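Local coordinates for protein cytochrome c' (Allochromatium vinosum, PDB 1BBH) that binds a high-spin heme c that lacks a sixth ligand and probably transfers electrons, although its exact function is not known, at residues I49-M54 / E90-A95; A41-I46 / N96-V101. All coordinates share one frame; numbering follows the deposited sequence.

How the interactions relate
Both contacts join the same two helices, 36-50 and 81-102. Interaction 1 (49-54 with 90-95) lies at the C-terminal end of helix 36-50 and nearer the centre of the chain. It is partly buried, and its aromatic side chain reaches the heme. Interaction 2 (41-46 with 96-101) lies farther from the chain centre. It joins two continuous helices, and its touching residues are mostly buried. Its chemistry is aliphatic inside, with a water bridge at its edge. Asn51 OD1 and Asn96 ND2 link the two contacts by a probable hydrogen bond of 2.9 Å. The second subunit touches both, on helix 36-50 and the turn after it.

Interaction 1 of 2, residues I49-M54 / E90-A95; sequences IANSGM and EFVGAA. With HEC (heme c), chain C.
The last turn of helix 36-50 lies close to helix 81-102, with the CA atoms of Ala50 and Val92 5.4 Å apart. Ala50 carries most of the contact, and its CB points toward the other helix. Ala50 CB meets Phe91 CE2 at 3.6 Å, approaching the ring obliquely. It also touches the methyl of Ala95, with the CB atoms of Ala50 and Ala95 3.7 Å apart. Val92 CG1 packs against the backbone oxygen Ala50 O. The side chains of Asn51 and Val92 cross at about a right angle, with Asn51 ND2 near Val92 CG2. This contact is loose, and the amide oxygen of Asn51 is taken up by Asn96, one turn farther along helix 81-102.

The setting is the four-helix bundle of cytochrome c', in which the heme sits among the helices. Phe91 links this helix pair to the cofactor. Its CG is anti to the backbone N (chi1 174°), which swings the ring in between Ala50 and the heme. The heme methyl CMC lies over one ring face, 3.6 Å from Phe91 CD2. Elsewhere on the ring, Phe91 CE1 is 3.5 Å from heme CBB. Met19 of helix 5-31 and Val117 and Ala120 of helix 107-128 also touch this side chain. Cut back to an alanine, this position would probably leave a gap between the Ala50 methyl and the heme, and the CMC methyl would lose its aromatic cover.

Asn51 is the first residue to leave helical geometry. Just beyond it, Ser52 turns back onto the helix end. Ile49 O accepts from both Ser52 N and Ser52 OG. The bond from Ser52 OG to Ile49 O is 2.7 Å long and uses a lone pair in the carbonyl plane. Phe18 of the second subunit packs on Ile49, Ser52 and Met54.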
ATOM      1  N   ILE A  49      -4.032   0.414  -4.735  1.00 14.53           N
ATOM      2  CA  ILE A  49      -4.183  -0.827  -4.006  1.00 14.28           C
ATOM      3  C   ILE A  49      -5.471  -1.549  -4.432  1.00 15.03           C
ATOM      4  O   ILE A  49      -5.450  -2.788  -4.577  1.00 15.36           O
ATOM      5  CB  ILE A  49      -4.152  -0.529  -2.528  1.00 13.32           C
ATOM      6  CG1 ILE A  49      -2.721   0.025  -2.269  1.00 10.85           C
ATOM      7  CG2 ILE A  49      -4.464  -1.788  -1.683  1.00 14.45           C
ATOM      8  CD1 ILE A  49      -2.539   0.312  -0.795  1.00 16.79           C
ATOM      9  N   ALA A  50      -6.511  -0.807  -4.781  1.00 14.79           N
ATOM     10  CA  ALA A  50      -7.732  -1.447  -5.254  1.00 16.71           C
ATOM     11  C   ALA A  50      -7.473  -2.155  -6.581  1.00 17.33           C
ATOM     12  O   ALA A  50      -8.097  -3.185  -6.862  1.00 17.94           O
ATOM     13  CB  ALA A  50      -8.849  -0.465  -5.512  1.00 18.89           C
ATOM     14  N   ASN A  51      -6.586  -1.636  -7.443  1.00 16.25           N
ATOM     15  CA  ASN A  51      -6.241  -2.347  -8.672  1.00 17.04           C
ATOM     16  C   ASN A  51      -5.103  -3.309  -8.527  1.00 18.28           C
ATOM     17  O   ASN A  51      -4.680  -3.837  -9.544  1.00 19.15           O
ATOM     18  CB  ASN A  51      -5.889  -1.378  -9.776  1.00 15.31           C
ATOM     19  CG  ASN A  51      -7.151  -0.625 -10.228  1.00 25.99           C
ATOM     20  OD1 ASN A  51      -7.466   0.526  -9.911  1.00 26.78           O
ATOM     21  ND2 ASN A  51      -7.942  -1.231 -11.064  1.00 23.03           N
ATOM     22  N   SER A  52      -4.621  -3.650  -7.339  1.00 18.73           N
ATOM     23  CA  SER A  52      -3.443  -4.451  -7.257  1.00 19.10           C
ATOM     24  C   SER A  52      -3.596  -5.959  -7.328  1.00 18.99           C
ATOM     25  O   SER A  52      -2.641  -6.770  -7.224  1.00 20.32           O
ATOM     26  CB  SER A  52      -2.699  -4.103  -5.973  1.00 15.08           C
ATOM     27  OG  SER A  52      -3.328  -4.467  -4.746  1.00 16.73           O
ATOM     28  N   GLY A  53      -4.853  -6.406  -7.379  1.00 18.34           N
ATOM     29  CA  GLY A  53      -5.055  -7.843  -7.464  1.00 18.28           C
ATOM     30  C   GLY A  53      -4.797  -8.546  -6.151  1.00 16.55           C
ATOM     31  O   GLY A  53      -4.139  -9.554  -6.004  1.00 18.14           O
ATOM     32  N   MET A  54      -5.430  -8.034  -5.124  1.00 15.07           N
ATOM     33  CA  MET A  54      -5.394  -8.622  -3.784  1.00 16.58           C
ATOM     34  C   MET A  54      -6.123  -9.961  -3.647  1.00 16.98           C
ATOM     35  O   MET A  54      -5.996 -10.672  -2.642  1.00 15.85           O
ATOM     36  CB  MET A  54      -5.972  -7.656  -2.745  1.00 15.16           C
ATOM     37  CG  MET A  54      -4.973  -6.519  -2.470  1.00 21.51           C
ATOM     38  SD  MET A  54      -5.568  -5.308  -1.257  1.00 20.37           S
ATOM     39  CE  MET A  54      -5.342  -6.198   0.238  1.00 17.12           C
ATOM     40  N   GLU A  90     -17.194  -3.192  -7.621  1.00 19.27           N
ATOM     41  CA  GLU A  90     -17.820  -1.945  -7.207  1.00 19.33           C
ATOM     42  C   GLU A  90     -16.757  -1.107  -6.480  1.00 19.63           C
ATOM     43  O   GLU A  90     -16.670   0.087  -6.729  1.00 18.43           O
ATOM     44  CB  GLU A  90     -18.980  -2.181  -6.245  1.00 22.85           C
ATOM     45  CG  GLU A  90     -20.115  -2.789  -7.065  1.00 36.19           C
ATOM     46  CD  GLU A  90     -21.354  -3.318  -6.363  1.00 47.52           C
ATOM     47  OE1 GLU A  90     -21.493  -3.180  -5.146  1.00 52.41           O
ATOM     48  OE2 GLU A  90     -22.194  -3.881  -7.069  1.00 52.18           O
ATOM     49  N   PHE A  91     -15.908  -1.734  -5.651  1.00 19.11           N
ATOM     50  CA  PHE A  91     -14.835  -1.039  -4.961  1.00 18.94           C
ATOM     51  C   PHE A  91     -13.798  -0.520  -5.973  1.00 17.84           C
ATOM     52  O   PHE A  91     -13.446   0.667  -5.818  1.00 17.73           O
ATOM     53  CB  PHE A  91     -14.224  -1.993  -3.915  1.00 15.42           C
ATOM     54  CG  PHE A  91     -12.990  -1.425  -3.217  1.00 14.95           C
ATOM     55  CD1 PHE A  91     -13.049  -0.197  -2.592  1.00 15.90           C
ATOM     56  CD2 PHE A  91     -11.813  -2.144  -3.233  1.00 17.51           C
ATOM     57  CE1 PHE A  91     -11.903   0.299  -1.989  1.00 19.29           C
ATOM     58  CE2 PHE A  91     -10.673  -1.640  -2.625  1.00 18.85           C
ATOM     59  CZ  PHE A  91     -10.732  -0.415  -2.013  1.00 17.44           C
ATOM     60  N   VAL A  92     -13.320  -1.204  -7.033  1.00 16.60           N
ATOM     61  CA  VAL A  92     -12.334  -0.541  -7.879  1.00 18.00           C
ATOM     62  C   VAL A  92     -13.028   0.560  -8.660  1.00 18.01           C
ATOM     63  O   VAL A  92     -12.397   1.587  -8.930  1.00 16.45           O
ATOM     64  CB  VAL A  92     -11.474  -1.441  -8.977  1.00 21.81           C
ATOM     65  CG1 VAL A  92     -11.296  -2.802  -8.369  1.00 16.07           C
ATOM     66  CG2 VAL A  92     -11.993  -1.331 -10.426  1.00 19.54           C
ATOM     67  N   GLY A  93     -14.313   0.455  -8.996  1.00 16.11           N
ATOM     68  CA  GLY A  93     -14.950   1.563  -9.685  1.00 17.13           C
ATOM     69  C   GLY A  93     -15.048   2.796  -8.766  1.00 16.85           C
ATOM     70  O   GLY A  93     -14.751   3.911  -9.188  1.00 16.17           O
ATOM     71  N   ALA A  94     -15.391   2.642  -7.506  1.00 15.43           N
ATOM     72  CA  ALA A  94     -15.493   3.781  -6.596  1.00 17.80           C
ATOM     73  C   ALA A  94     -14.097   4.356  -6.320  1.00 18.00           C
ATOM     74  O   ALA A  94     -13.949   5.575  -6.212  1.00 18.61           O
ATOM     75  CB  ALA A  94     -16.070   3.379  -5.253  1.00 17.40           C
ATOM     76  N   ALA A  95     -13.079   3.501  -6.216  1.00 15.78           N
ATOM     77  CA  ALA A  95     -11.703   3.917  -5.941  1.00 15.68           C
ATOM     78  C   ALA A  95     -11.133   4.678  -7.137  1.00 17.40           C
ATOM     79  O   ALA A  95     -10.436   5.701  -7.000  1.00 17.51           O
ATOM     80  CB  ALA A  95     -10.780   2.730  -5.695  1.00 12.70           C
TER
HETATM   81 FE   HEC C 132     -11.124  -4.275   4.563  1.00 16.13          FE
HETATM   82  CHA HEC C 132      -9.524  -6.092   6.908  1.00 11.96           C
HETATM   83  CHB HEC C 132      -9.762  -1.478   5.768  1.00 14.14           C
HETATM   84  CHC HEC C 132     -12.031  -2.578   1.725  1.00 10.51           C
HETATM   85  CHD HEC C 132     -12.289  -7.153   3.171  1.00  9.06           C
HETATM   86  NA  HEC C 132      -9.857  -3.875   6.114  1.00 12.71           N
HETATM   87  C1A HEC C 132      -9.320  -4.724   6.975  1.00 11.36           C
HETATM   88  C2A HEC C 132      -8.552  -4.034   7.916  1.00 13.87           C
HETATM   89  C3A HEC C 132      -8.634  -2.693   7.556  1.00 17.01           C
HETATM   90  C4A HEC C 132      -9.439  -2.648   6.448  1.00 14.10           C
HETATM   91  CMA HEC C 132      -8.008  -1.487   8.266  1.00 19.86           C
HETATM   92  CAA HEC C 132      -7.793  -4.593   9.099  1.00 20.27           C
HETATM   93  CBA HEC C 132      -6.404  -5.071   8.694  1.00 29.44           C
HETATM   94  CGA HEC C 132      -5.580  -5.564   9.886  1.00 35.67           C
HETATM   95  O1A HEC C 132      -4.808  -4.765  10.401  1.00 40.76           O
HETATM   96  O2A HEC C 132      -5.675  -6.714  10.306  1.00 37.42           O
HETATM   97  NB  HEC C 132     -10.876  -2.354   3.841  1.00 15.65           N
HETATM   98  C1B HEC C 132     -10.422  -1.325   4.558  1.00 17.65           C
HETATM   99  C2B HEC C 132     -10.684  -0.095   3.952  1.00 19.07           C
HETATM  100  C3B HEC C 132     -11.341  -0.411   2.749  1.00 15.83           C
HETATM  101  C4B HEC C 132     -11.426  -1.812   2.740  1.00 12.43           C
HETATM  102  CMB HEC C 132     -10.359   1.269   4.556  1.00 15.62           C
HETATM  103  CAB HEC C 132     -11.756   0.412   1.678  1.00 12.40           C
HETATM  104  CBB HEC C 132     -10.968   1.567   1.172  1.00 10.20           C
HETATM  105  NC  HEC C 132     -11.957  -4.791   2.740  1.00 13.41           N
HETATM  106  C1C HEC C 132     -12.258  -3.978   1.727  1.00 13.59           C
HETATM  107  C2C HEC C 132     -12.874  -4.673   0.687  1.00 13.76           C
HETATM  108  C3C HEC C 132     -13.033  -6.003   1.106  1.00 13.72           C
HETATM  109  C4C HEC C 132     -12.440  -6.022   2.374  1.00 12.68           C
HETATM  110  CMC HEC C 132     -13.348  -3.968  -0.566  1.00 17.80           C
HETATM  111  CAC HEC C 132     -13.669  -7.092   0.390  1.00 15.38           C
HETATM  112  CBC HEC C 132     -14.082  -7.084  -1.069  1.00 10.93           C
HETATM  113  ND  HEC C 132     -10.936  -6.283   4.975  1.00 13.93           N
HETATM  114  C1D HEC C 132     -11.563  -7.303   4.344  1.00 11.26           C
HETATM  115  C2D HEC C 132     -11.331  -8.508   4.983  1.00 14.09           C
HETATM  116  C3D HEC C 132     -10.534  -8.188   6.057  1.00 13.20           C
HETATM  117  C4D HEC C 132     -10.310  -6.815   6.001  1.00  9.87           C
HETATM  118  CMD HEC C 132     -11.784  -9.939   4.612  1.00 17.56           C
HETATM  119  CAD HEC C 132      -9.910  -9.164   7.018  1.00 11.25           C
HETATM  120  CBD HEC C 132      -8.567  -9.635   6.427  1.00 16.21           C
HETATM  121  CGD HEC C 132      -7.837 -10.656   7.290  1.00 11.00           C
HETATM  122  O1D HEC C 132      -7.845 -10.623   8.516  1.00 15.68           O
HETATM  123  O2D HEC C 132      -7.228 -11.528   6.711  1.00 17.37           O

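Interaction 2 of 2, residues A41-I46 / N96-V101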
ATOM      1  N   ALA A  41      -2.653  12.544  -3.539  1.00 14.20           N
ATOM      2  CA  ALA A  41      -1.720  11.480  -3.318  1.00 15.60           C
ATOM      3  C   ALA A  41      -2.339  10.318  -2.517  1.00 14.75           C
ATOM      4  O   ALA A  41      -2.010   9.125  -2.703  1.00 13.92           O
ATOM      5  CB  ALA A  41      -0.515  12.056  -2.584  1.00 18.21           C
ATOM      6  N   ALA A  42      -3.261  10.665  -1.597  1.00 13.52           N
ATOM      7  CA  ALA A  42      -3.867   9.628  -0.751  1.00 13.38           C
ATOM      8  C   ALA A  42      -4.883   8.829  -1.603  1.00 13.19           C
ATOM      9  O   ALA A  42      -4.929   7.602  -1.590  1.00 13.62           O
ATOM     10  CB  ALA A  42      -4.581  10.289   0.422  1.00 13.34           C
ATOM     11  N   ALA A  43      -5.645   9.517  -2.446  1.00 12.66           N
ATOM     12  CA  ALA A  43      -6.613   8.910  -3.347  1.00 12.19           C
ATOM     13  C   ALA A  43      -5.919   8.003  -4.357  1.00 13.76           C
ATOM     14  O   ALA A  43      -6.380   6.899  -4.743  1.00 13.53           O
ATOM     15  CB  ALA A  43      -7.392  10.001  -4.113  1.00  9.52           C
ATOM     16  N   ASN A  44      -4.753   8.456  -4.770  1.00 10.76           N
ATOM     17  CA  ASN A  44      -3.956   7.669  -5.664  1.00 12.54           C
ATOM     18  C   ASN A  44      -3.517   6.371  -5.049  1.00 12.88           C
ATOM     19  O   ASN A  44      -3.455   5.326  -5.743  1.00 14.01           O
ATOM     20  CB  ASN A  44      -2.729   8.472  -6.124  1.00 14.51           C
ATOM     21  CG  ASN A  44      -3.112   9.436  -7.216  1.00 14.53           C
ATOM     22  OD1 ASN A  44      -4.171   9.403  -7.844  1.00 17.94           O
ATOM     23  ND2 ASN A  44      -2.202  10.334  -7.509  1.00 18.98           N
ATOM     24  N   VAL A  45      -3.282   6.360  -3.736  1.00 11.22           N
ATOM     25  CA  VAL A  45      -2.869   5.115  -3.132  1.00 12.57           C
ATOM     26  C   VAL A  45      -4.076   4.176  -3.084  1.00 11.54           C
ATOM     27  O   VAL A  45      -3.934   2.984  -3.294  1.00  9.44           O
ATOM     28  CB  VAL A  45      -2.317   5.377  -1.725  1.00 14.33           C
ATOM     29  CG1 VAL A  45      -2.098   4.098  -0.936  1.00 18.18           C
ATOM     30  CG2 VAL A  45      -1.003   6.148  -1.901  1.00 13.08           C
ATOM     31  N   ILE A  46      -5.271   4.670  -2.839  1.00 11.13           N
ATOM     32  CA  ILE A  46      -6.410   3.751  -2.686  1.00 13.78           C
ATOM     33  C   ILE A  46      -6.767   3.084  -4.034  1.00 14.70           C
ATOM     34  O   ILE A  46      -7.010   1.846  -4.100  1.00 14.52           O
ATOM     35  CB  ILE A  46      -7.595   4.560  -2.049  1.00 12.13           C
ATOM     36  CG1 ILE A  46      -7.253   4.917  -0.560  1.00 10.58           C
ATOM     37  CG2 ILE A  46      -8.894   3.697  -2.062  1.00 12.66           C
ATOM     38  CD1 ILE A  46      -8.054   6.174  -0.152  1.00 15.37           C
ATOM     39  N   ASN A  96     -11.423   4.220  -8.347  1.00 15.93           N
ATOM     40  CA  ASN A  96     -11.005   4.936  -9.523  1.00 17.07           C
ATOM     41  C   ASN A  96     -11.688   6.288  -9.657  1.00 18.29           C
ATOM     42  O   ASN A  96     -11.019   7.281  -9.992  1.00 16.45           O
ATOM     43  CB  ASN A  96     -11.280   4.133 -10.780  1.00 20.87           C
ATOM     44  CG  ASN A  96     -10.413   2.898 -10.966  1.00 22.67           C
ATOM     45  OD1 ASN A  96     -10.812   1.999 -11.727  1.00 27.31           O
ATOM     46  ND2 ASN A  96      -9.209   2.798 -10.423  1.00 21.22           N
ATOM     47  N   THR A  97     -12.987   6.378  -9.383  1.00 16.99           N
ATOM     48  CA  THR A  97     -13.625   7.684  -9.385  1.00 18.40           C
ATOM     49  C   THR A  97     -13.044   8.625  -8.312  1.00 16.36           C
ATOM     50  O   THR A  97     -12.915   9.828  -8.588  1.00 16.41           O
ATOM     51  CB  THR A  97     -15.170   7.509  -9.182  1.00 18.40           C
ATOM     52  OG1 THR A  97     -15.626   6.685 -10.275  1.00 18.95           O
ATOM     53  CG2 THR A  97     -15.906   8.873  -9.131  1.00 15.37           C
ATOM     54  N   LEU A  98     -12.700   8.172  -7.113  1.00 16.37           N
ATOM     55  CA  LEU A  98     -12.126   9.072  -6.109  1.00 15.86           C
ATOM     56  C   LEU A  98     -10.826   9.693  -6.636  1.00 16.59           C
ATOM     57  O   LEU A  98     -10.599  10.888  -6.425  1.00 15.69           O
ATOM     58  CB  LEU A  98     -11.767   8.333  -4.797  1.00 14.35           C
ATOM     59  CG  LEU A  98     -11.758   8.891  -3.371  1.00 15.04           C
ATOM     60  CD1 LEU A  98     -10.672   8.166  -2.697  1.00 16.66           C
ATOM     61  CD2 LEU A  98     -11.740  10.372  -3.304  1.00 14.06           C
ATOM     62  N   ALA A  99     -10.005   8.900  -7.321  1.00 16.22           N
ATOM     63  CA  ALA A  99      -8.716   9.328  -7.848  1.00 15.99           C
ATOM     64  C   ALA A  99      -8.971  10.369  -8.918  1.00 18.14           C
ATOM     65  O   ALA A  99      -8.314  11.428  -8.961  1.00 17.24           O
ATOM     66  CB  ALA A  99      -7.973   8.173  -8.487  1.00 11.84           C
ATOM     67  N   GLU A 100      -9.968  10.157  -9.762  1.00 16.78           N
ATOM     68  CA  GLU A 100     -10.301  11.141 -10.784  1.00 18.44           C
ATOM     69  C   GLU A 100     -10.822  12.437 -10.208  1.00 17.77           C
ATOM     70  O   GLU A 100     -10.423  13.489 -10.672  1.00 19.29           O
ATOM     71  CB  GLU A 100     -11.382  10.641 -11.749  1.00 17.42           C
ATOM     72  CG  GLU A 100     -10.961   9.516 -12.624  1.00 25.84           C
ATOM     73  CD  GLU A 100     -12.091   8.963 -13.495  1.00 43.08           C
ATOM     74  OE1 GLU A 100     -12.996   9.706 -13.909  1.00 41.71           O
ATOM     75  OE2 GLU A 100     -12.043   7.756 -13.750  1.00 52.82           O
ATOM     76  N   VAL A 101     -11.706  12.444  -9.213  1.00 18.69           N
ATOM     77  CA  VAL A 101     -12.242  13.700  -8.715  1.00 18.83           C
ATOM     78  C   VAL A 101     -11.233  14.367  -7.776  1.00 18.33           C
ATOM     79  O   VAL A 101     -11.234  15.586  -7.641  1.00 19.40           O
ATOM     80  CB  VAL A 101     -13.634  13.532  -7.968  1.00 17.53           C
ATOM     81  CG1 VAL A 101     -14.589  12.812  -8.928  1.00 22.23           C
ATOM     82  CG2 VAL A 101     -13.549  12.805  -6.704  1.00 21.24           C
TER
HETATM   83  O   HOH W   1      -5.987  12.134  -7.707  0.75 30.45           O
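Ala43 is the first residue of 41-46 to meet 96-101, and it does so with its methyl. The side chain points toward the other helix and packs against both backbone and side chain. Ala43 CB lies 4.0 Å from Ala99 CA. It is equally far from Leu98 CD1. The CA atoms of Ala43 and Ala99 are 5.0 Å apart, a close approach that small side chains permit.

Asn44 comes next, at the edge of the contact. Its side chain sets off away from the other helix, but the amide bends back. CG stands beside the backbone N (chi1 -80°), and this brings Asn44 OD1 over to the Ala99 methyl, 4.0 Å from Ala99 CB. A water joins the polar groups here. It donates to Ala99 O at 2.7 Å and to Asn44 OD1 over a longer 3.3 Å. The water thus links a helix carbonyl to the neighbouring helix, where no direct hydrogen bond is made.

The two helices are neighbours in the antiparallel four-helix bundle of cytochrome c'. Their local axes come within 8.2 Å of each other, with N-to-C directions 158° apart. Val45 faces another neighbour. It packs on Phe18 and Asn22 of helix 5-31 and on Ser52 of the second subunit.

Ile46 closes the contact on the inner side. Ile46 CD1 meets Leu98 CD1 at 4.2 Å, and the two side chains cross obliquely. One Leu98 branch, CD1, therefore touches both Ala43 and Ile46, one turn apart on the same helix. Leu98 also packs on Ala113 and Val117 of helix 107-128, while Ile46 reaches Met23 of helix 5-31. The side chain of Ile46 comes within about 4 Å of the heme.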